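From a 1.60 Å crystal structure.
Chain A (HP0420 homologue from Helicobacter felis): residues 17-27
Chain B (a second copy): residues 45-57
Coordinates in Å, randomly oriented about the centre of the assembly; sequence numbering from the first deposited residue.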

# COMPACT_ATOMS: atom_id res chain seq x y z
N LEU A 17 -19.48 -9.29 5.74
CA LEU A 17 -19.28 -8.91 7.14
C LEU A 17 -18.09 -7.97 7.41
O LEU A 17 -17.86 -7.59 8.57
N VAL A 18 -17.34 -7.63 6.36
CA VAL A 18 -16.06 -6.92 6.53
C VAL A 18 -16.02 -5.60 5.80
O VAL A 18 -16.69 -5.43 4.77
N CYS A 19 -15.21 -4.69 6.33
CA CYS A 19 -15.02 -3.36 5.74
C CYS A 19 -16.32 -2.61 5.44
O CYS A 19 -16.50 -2.10 4.32
N THR A 20 -17.18 -2.48 6.44
CA THR A 20 -18.46 -1.79 6.28
C THR A 20 -18.29 -0.33 5.84
O THR A 20 -19.20 0.25 5.23
N ARG A 21 -17.15 0.28 6.18
CA ARG A 21 -16.97 1.71 5.90
C ARG A 21 -16.17 1.98 4.64
O ARG A 21 -15.92 3.13 4.30
N LEU A 22 -15.80 0.94 3.91
CA LEU A 22 -14.85 1.13 2.81
C LEU A 22 -15.47 1.71 1.53
O LEU A 22 -16.49 1.22 1.07
N ASP A 23 -14.86 2.73 0.95
CA ASP A 23 -15.34 3.28 -0.30
C ASP A 23 -14.85 2.47 -1.48
O ASP A 23 -13.68 2.55 -1.82
N GLN A 24 -15.72 1.71 -2.11
CA GLN A 24 -15.26 0.85 -3.19
C GLN A 24 -14.73 1.64 -4.37
O GLN A 24 -13.87 1.12 -5.09
N ASN A 25 -15.22 2.87 -4.60
CA ASN A 25 -14.65 3.63 -5.73
C ASN A 25 -13.19 3.96 -5.52
O ASN A 25 -12.43 4.10 -6.49
N LEU A 26 -12.79 4.11 -4.26
CA LEU A 26 -11.39 4.38 -3.96
C LEU A 26 -10.54 3.13 -3.88
O LEU A 26 -9.33 3.23 -3.70
N CYS A 27 -11.14 1.94 -4.02
CA CYS A 27 -10.44 0.67 -3.77
C CYS A 27 -10.64 -0.28 -4.93
O CYS A 27 -9.81 -0.37 -5.79
N LYS B 45 -7.99 9.85 7.23
CA LYS B 45 -9.27 10.52 6.92
C LYS B 45 -10.40 9.50 6.82
O LYS B 45 -10.16 8.29 6.59
N GLU B 46 -11.64 9.96 7.00
CA GLU B 46 -12.78 9.06 6.92
C GLU B 46 -12.80 8.19 5.68
O GLU B 46 -13.12 6.99 5.78
N PHE B 47 -12.43 8.74 4.52
CA PHE B 47 -12.42 7.94 3.29
C PHE B 47 -11.44 6.77 3.29
O PHE B 47 -11.51 5.91 2.42
N MET B 48 -10.50 6.78 4.24
CA MET B 48 -9.48 5.71 4.38
C MET B 48 -9.89 4.53 5.23
O MET B 48 -9.14 3.52 5.34
N LEU B 49 -11.07 4.59 5.84
CA LEU B 49 -11.52 3.54 6.77
C LEU B 49 -11.95 2.26 6.07
O LEU B 49 -12.62 2.29 5.02
N CYS B 50 -11.58 1.12 6.66
CA CYS B 50 -12.17 -0.16 6.31
C CYS B 50 -13.38 -0.36 7.20
O CYS B 50 -14.49 -0.55 6.72
N GLU B 51 -13.15 -0.32 8.50
CA GLU B 51 -14.23 -0.38 9.51
C GLU B 51 -14.33 0.97 10.22
O GLU B 51 -13.47 1.84 10.04
N ASP B 52 -15.38 1.16 11.03
CA ASP B 52 -15.50 2.36 11.84
C ASP B 52 -14.18 2.76 12.54
O ASP B 52 -13.84 3.94 12.61
N ASP B 53 -13.47 1.77 13.09
CA ASP B 53 -12.29 1.99 13.94
C ASP B 53 -11.01 1.35 13.37
O ASP B 53 -10.02 1.10 14.10
N VAL B 54 -11.02 1.09 12.06
CA VAL B 54 -9.87 0.48 11.42
C VAL B 54 -9.58 1.07 10.05
O VAL B 54 -10.36 0.90 9.06
N VAL B 55 -8.44 1.75 9.95
CA VAL B 55 -8.00 2.32 8.69
C VAL B 55 -7.61 1.16 7.77
O VAL B 55 -6.89 0.26 8.18
N HIS B 56 -8.04 1.24 6.52
CA HIS B 56 -7.74 0.19 5.56
C HIS B 56 -6.24 -0.03 5.32
O HIS B 56 -5.46 0.95 5.20
N ALA B 57 -5.85 -1.31 5.26
CA ALA B 57 -4.44 -1.65 5.04
C ALA B 57 -3.83 -0.96 3.81
O ALA B 57 -2.62 -0.69 3.82

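What fixes the two copies to one another most firmly? A disulfide does, between SG of A:Cys19 and SG of B:Cys50 at 2.0 Å, formed where the backbones converge, their CA atoms 4.3 Å apart. Both CA-to-CB bonds point sideways to the opposing stretch, so the sulfurs meet through their rotamers: A:Cys19 is m, B:Cys50 is t, and chi3 is -94°, close to the relaxed right angle of a disulfide. Beside the bridge, N of A:Arg21 donates to O of B:Cys50 at 2.8 Å, and CA of A:Cys19 comes within 3.0 Å of the same oxygen in a CA-H...O contact. The type I turn from A:Cys19 to A:Leu22 thus wraps closely around this carbonyl.

How do the charged side chains meet the other chain? B:Glu51 starts out with CA-to-CB pointing away, but chi1 and chi2, both m, bring its carboxylate back to the turn. There OE2 accepts from N of A:Cys19 at 2.9 Å, while OE1 takes a weak hydrogen bond from N of A:Thr20 at 3.5 Å, so one carboxylate serves two successive backbone amides. A:Arg21 points toward chain B, with chi1 and chi2 both m and chi3 off its wells at -105°. Its NE forms a salt bridge with OD2 of B:Asp52 at 3.1 Å, although the hydrogen bond within it is weak. The B:Asp52 side chain, chi1 m, leaves CA sideways and its end comes nearer to chain A. CD1 of B:Leu49 (m, t) covers one face of the guanidinium, 3.6 Å from NH2 of A:Arg21, giving the flat group an apolar cover while its edge faces the acid.

Where do apolar and aromatic groups pack? A:Leu22 leaves its backbone sideways, but chi1 t and an off-well chi2 of 103° carry its end to B:His56. Its CD1 lies 3.4 Å from CG of B:His56, over the ring face, in a CH-pi contact. That histidine points toward chain A with chi1 t, and SG of A:Cys27, also t, approaches its CE1 obliquely at 4.0 Å. At another apolar contact, A:Leu26 (m, t) points toward chain B and sets CD1 3.6 Å from CD1 of B:Phe47, whose chi1 is p.

What do the waters add? They link polar groups that do not pair directly. Water 1 donates from its O to O of A:Leu17 at 2.5 Å and to OE1 of B:Glu51 at 2.8 Å. The O of water 2 lies 2.8 Å from OG1 of A:Thr20 (chi1 p), donates to OE1 of B:Glu51 at 2.9 Å and accepts from N of B:Asp52 at 3.0 Å. Water 3 bridges two carbonyls, its O donating to O of A:Arg21 at 2.7 Å and to O of B:Glu46 at 2.8 Å. Water 4 accepts at its O from N of A:Asp23 at 3.0 Å and donates to O of B:Phe47 at 2.6 Å and O of B:Leu49 at 2.9 Å.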

# COMPACT_ATOMS: atom_id res chain seq x y z
CB LEU A 17 -19.11 -10.15 8.01
CG LEU A 17 -20.25 -11.17 8.09
CD1 LEU A 17 -19.88 -12.30 9.03
CD2 LEU A 17 -21.49 -10.50 8.59
CB VAL A 18 -14.85 -7.75 6.02
CG1 VAL A 18 -14.65 -8.96 6.85
CG2 VAL A 18 -15.00 -8.04 4.52
CB CYS A 19 -14.19 -3.46 4.47
SG CYS A 19 -12.45 -3.72 4.76
CB THR A 20 -19.35 -1.85 7.58
OG1 THR A 20 -18.77 -1.07 8.64
CG2 THR A 20 -19.51 -3.27 8.07
CB ARG A 21 -16.32 2.44 7.09
CG ARG A 21 -17.23 2.60 8.33
CD ARG A 21 -18.10 3.88 8.28
NE ARG A 21 -17.64 4.98 9.16
CZ ARG A 21 -17.21 6.16 8.73
NH1 ARG A 21 -17.10 6.39 7.42
NH2 ARG A 21 -16.85 7.12 9.61
CB LEU A 22 -14.13 -0.18 2.49
CG LEU A 22 -12.98 -0.11 1.49
CD1 LEU A 22 -11.63 -0.16 2.18
CD2 LEU A 22 -13.13 -1.30 0.61
CB ASP A 23 -14.87 4.72 -0.46
CG ASP A 23 -15.44 5.38 -1.70
OD1 ASP A 23 -15.98 4.70 -2.62
OD2 ASP A 23 -15.38 6.62 -1.75
CB GLN A 24 -16.29 -0.22 -3.63
CG GLN A 24 -16.45 -1.35 -2.61
CD GLN A 24 -17.45 -2.43 -3.03
OE1 GLN A 24 -18.18 -3.01 -2.19
NE2 GLN A 24 -17.49 -2.72 -4.34
CB ASN A 25 -15.37 4.96 -6.05
CG ASN A 25 -14.62 5.78 -7.15
OD1 ASN A 25 -14.40 5.29 -8.27
ND2 ASN A 25 -14.20 7.00 -6.82
CB LEU A 26 -11.27 5.17 -2.66
CG LEU A 26 -11.97 6.53 -2.70
CD1 LEU A 26 -11.77 7.28 -1.37
CD2 LEU A 26 -11.48 7.41 -3.87
CB CYS A 27 -10.91 0.05 -2.44
SG CYS A 27 -10.10 -1.49 -1.97
CB LYS B 45 -9.17 11.30 5.61
CG LYS B 45 -8.02 12.37 5.58
CD LYS B 45 -8.04 13.20 6.86
CE LYS B 45 -6.93 14.32 6.81
NZ LYS B 45 -5.53 13.79 6.54
CB GLU B 46 -14.09 9.83 7.07
CG GLU B 46 -14.37 10.13 8.51
CD GLU B 46 -15.46 11.19 8.71
OE1 GLU B 46 -16.45 11.18 7.91
OE2 GLU B 46 -15.33 12.02 9.65
CB PHE B 47 -12.23 8.79 2.04
CG PHE B 47 -10.89 9.42 1.92
CD1 PHE B 47 -9.81 8.70 1.35
CD2 PHE B 47 -10.69 10.73 2.34
CE1 PHE B 47 -8.55 9.31 1.21
CE2 PHE B 47 -9.43 11.33 2.21
CZ PHE B 47 -8.37 10.62 1.62
CB MET B 48 -8.21 6.31 4.99
CG MET B 48 -7.55 7.34 4.11
SD MET B 48 -6.07 8.03 4.86
CE MET B 48 -5.54 9.14 3.60
CB LEU B 49 -12.70 4.06 7.59
CG LEU B 49 -12.32 5.14 8.60
CD1 LEU B 49 -13.59 5.76 9.18
CD2 LEU B 49 -11.39 4.64 9.70
CB CYS B 50 -11.17 -1.28 6.53
SG CYS B 50 -11.86 -2.96 6.56
CB GLU B 51 -14.00 -1.50 10.57
CG GLU B 51 -13.46 -2.85 10.03
CD GLU B 51 -14.57 -3.76 9.49
OE1 GLU B 51 -15.73 -3.30 9.47
OE2 GLU B 51 -14.26 -4.89 9.04
CB ASP B 52 -16.55 2.13 12.93
CG ASP B 52 -17.96 2.28 12.43
OD1 ASP B 52 -18.87 1.74 13.11
OD2 ASP B 52 -18.20 2.96 11.41
CB ASP B 53 -12.53 1.41 15.34
CG ASP B 53 -13.24 0.04 15.30
OD1 ASP B 53 -13.60 -0.50 14.20
OD2 ASP B 53 -13.47 -0.51 16.42
CB VAL B 54 -10.02 -1.06 11.27
CG1 VAL B 54 -8.73 -1.63 10.73
CG2 VAL B 54 -10.43 -1.73 12.63
CB VAL B 55 -6.82 3.31 8.89
CG1 VAL B 55 -6.18 3.74 7.55
CG2 VAL B 55 -7.34 4.52 9.65
CB HIS B 56 -8.37 0.52 4.22
CG HIS B 56 -8.41 -0.66 3.31
ND1 HIS B 56 -7.92 -0.65 2.03
CD2 HIS B 56 -8.91 -1.90 3.51
CE1 HIS B 56 -8.11 -1.83 1.48
NE2 HIS B 56 -8.73 -2.60 2.35
CB ALA B 57 -4.25 -3.17 4.95
O HOH W 1 -17.23 -5.62 9.93
O HOH W 2 -17.15 -1.23 10.91
O HOH W 3 -15.34 5.73 4.52
O HOH W 4 -12.34 3.48 2.35